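Local coordinates for protein acinetobacter secreted protease CpaA (Acinetobacter nosocomialis M2, PDB 6O38) that probably cleaves proteins as a zinc metalloprotease secreted by the type II system, for which it binds the chaperone CpaB, at residues A[30-35]-A[52-57]. Sequence-based numbering, arbitrary orientation.
Sequences GNWVKN and SSAAYS
Between Trp-32 and Ala-54 the CA atoms come within 6.9 Å, and Lys-34 faces Ser-57 at almost the same CA spacing; the extended run Asn-31 to Val-33 and the bend at Lys-34 lie beside the loop 52-57. Of the 214 Å² buried, counted on both sides, Trp-32 contributes the largest share, 85 Å². Its CG lies anti to the backbone N (chi1 168°), which carries the ring across toward Ala-54, Tyr-56 and Ser-57. Over one indole face sits Tyr-56 CB, 4.0 Å from the centroid of the five-membered ring and 29° off its normal, the geometry of a CH-pi contact. Beyond CB the phenol turns an edge to the six-membered ring, with planes at 71° and centroids 5.4 Å apart, which defines a T-shaped stack. Both segments belong to the StcE-type beta-sandwich family region nearest the N-terminus, where the contact ties the loop between strands 22-27 and 35-37 to the one between strands 47-52 and 58-61. The opposite indole face lies against the backbone N of Lys-34, placing the ring between its own chain and Tyr-56. At the pyrrole end, Trp-32 CD1 meets Ala-54 CB at 3.9 Å, whereas Ser-57 O lies in the ring plane at the indole edge, 3.6 Å from Trp-32 NE1. Ser-57 points its CB away from 30-35, and its OG is hydrogen-bonded to Lys-73 NZ and Asn-75 OD1. Lys-34 packs on Glu-47 of the chaperone CpaB.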
loop_
_atom_site.group_PDB
_atom_site.type_symbol
_atom_site.label_atom_id
_atom_site.label_comp_id
_atom_site.label_asym_id
_atom_site.label_seq_id
_atom_site.Cartn_x
_atom_site.Cartn_y
_atom_site.Cartn_z
ATOM N N GLY A 30 7.932 -15.885 31.591
ATOM C CA GLY A 30 6.824 -16.739 31.956
ATOM C C GLY A 30 5.501 -16.029 32.111
ATOM O O GLY A 30 4.485 -16.673 32.391
ATOM N N ASN A 31 5.479 -14.708 31.928
ATOM C CA ASN A 31 4.276 -13.890 32.103
ATOM C C ASN A 31 4.292 -12.850 30.984
ATOM O O ASN A 31 4.856 -11.763 31.144
ATOM C CB ASN A 31 4.258 -13.246 33.484
ATOM C CG ASN A 31 2.858 -12.940 33.968
ATOM O OD1 ASN A 31 1.940 -12.751 33.173
ATOM N ND2 ASN A 31 2.686 -12.901 35.283
ATOM N N TRP A 32 3.662 -13.182 29.859
ATOM C CA TRP A 32 3.812 -12.382 28.653
ATOM C C TRP A 32 2.563 -12.487 27.790
ATOM O O TRP A 32 1.871 -13.508 27.786
ATOM C CB TRP A 32 5.045 -12.823 27.853
ATOM C CG TRP A 32 5.120 -12.262 26.465
ATOM C CD1 TRP A 32 5.654 -11.062 26.092
ATOM C CD2 TRP A 32 4.652 -12.884 25.263
ATOM N NE1 TRP A 32 5.543 -10.898 24.732
ATOM C CE2 TRP A 32 4.930 -12.002 24.200
ATOM C CE3 TRP A 32 4.021 -14.100 24.983
ATOM C CZ2 TRP A 32 4.602 -12.299 22.879
ATOM C CZ3 TRP A 32 3.695 -14.392 23.671
ATOM C CH2 TRP A 32 3.986 -13.496 22.635
ATOM N N VAL A 33 2.285 -11.406 27.060
ATOM C CA VAL A 33 1.240 -11.376 26.045
ATOM C C VAL A 33 1.729 -10.481 24.915
ATOM O O VAL A 33 2.505 -9.547 25.134
ATOM C CB VAL A 33 -0.111 -10.892 26.626
ATOM C CG1 VAL A 33 -0.029 -9.427 27.026
ATOM C CG2 VAL A 33 -1.246 -11.132 25.638
ATOM N N LYS A 34 1.286 -10.781 23.693
ATOM C CA LYS A 34 1.832 -10.093 22.527
ATOM C C LYS A 34 1.225 -8.704 22.351
ATOM O O LYS A 34 1.953 -7.719 22.181
ATOM C CB LYS A 34 1.613 -10.935 21.268
ATOM C CG LYS A 34 2.505 -10.536 20.104
ATOM C CD LYS A 34 2.306 -11.453 18.909
ATOM C CE LYS A 34 3.442 -11.305 17.909
ATOM N NZ LYS A 34 4.751 -11.699 18.506
ATOM N N ASN A 35 -0.100 -8.604 22.388
ATOM C CA ASN A 35 -0.801 -7.354 22.123
ATOM C C ASN A 35 -1.322 -6.762 23.425
ATOM O O ASN A 35 -1.954 -7.463 24.222
ATOM C CB ASN A 35 -1.951 -7.576 21.138
ATOM C CG ASN A 35 -1.474 -8.105 19.799
ATOM O OD1 ASN A 35 -0.367 -7.800 19.356
ATOM N ND2 ASN A 35 -2.310 -8.906 19.147
ATOM N N SER A 52 8.891 -4.424 30.696
ATOM C CA SER A 52 9.050 -5.700 30.013
ATOM C C SER A 52 10.468 -6.216 30.198
ATOM O O SER A 52 11.434 -5.491 29.947
ATOM C CB SER A 52 8.732 -5.569 28.519
ATOM O OG SER A 52 8.973 -6.790 27.840
ATOM N N SER A 53 10.578 -7.469 30.640
ATOM C CA SER A 53 11.847 -8.184 30.674
ATOM C C SER A 53 11.790 -9.469 29.859
ATOM O O SER A 53 12.696 -10.303 29.966
ATOM C CB SER A 53 12.255 -8.493 32.117
ATOM O OG SER A 53 11.331 -9.374 32.733
ATOM N N ALA A 54 10.750 -9.645 29.048
ATOM C CA ALA A 54 10.571 -10.868 28.283
ATOM C C ALA A 54 11.434 -10.858 27.028
ATOM O O ALA A 54 11.748 -9.803 26.468
ATOM C CB ALA A 54 9.103 -11.048 27.896
ATOM N N ALA A 55 11.818 -12.059 26.588
ATOM C CA ALA A 55 12.595 -12.178 25.359
ATOM C C ALA A 55 11.765 -11.820 24.134
ATOM O O ALA A 55 12.310 -11.317 23.145
ATOM C CB ALA A 55 13.157 -13.592 25.227
ATOM N N TYR A 56 10.459 -12.068 24.177
ATOM C CA TYR A 56 9.572 -11.747 23.069
ATOM C C TYR A 56 9.115 -10.298 23.159
ATOM O O TYR A 56 8.855 -9.780 24.250
ATOM C CB TYR A 56 8.356 -12.674 23.059
ATOM C CG TYR A 56 8.665 -14.100 22.662
ATOM C CD1 TYR A 56 9.867 -14.425 22.047
ATOM C CD2 TYR A 56 7.751 -15.119 22.896
ATOM C CE1 TYR A 56 10.151 -15.727 21.680
ATOM C CE2 TYR A 56 8.027 -16.423 22.533
ATOM C CZ TYR A 56 9.229 -16.721 21.926
ATOM O OH TYR A 56 9.507 -18.019 21.562
ATOM N N SER A 57 9.018 -9.647 22.004
ATOM C CA SER A 57 8.561 -8.269 21.950
ATOM C C SER A 57 7.045 -8.197 22.095
ATOM O O SER A 57 6.318 -9.128 21.738
ATOM C CB SER A 57 8.987 -7.609 20.638
ATOM O OG SER A 57 10.398 -7.513 20.550
#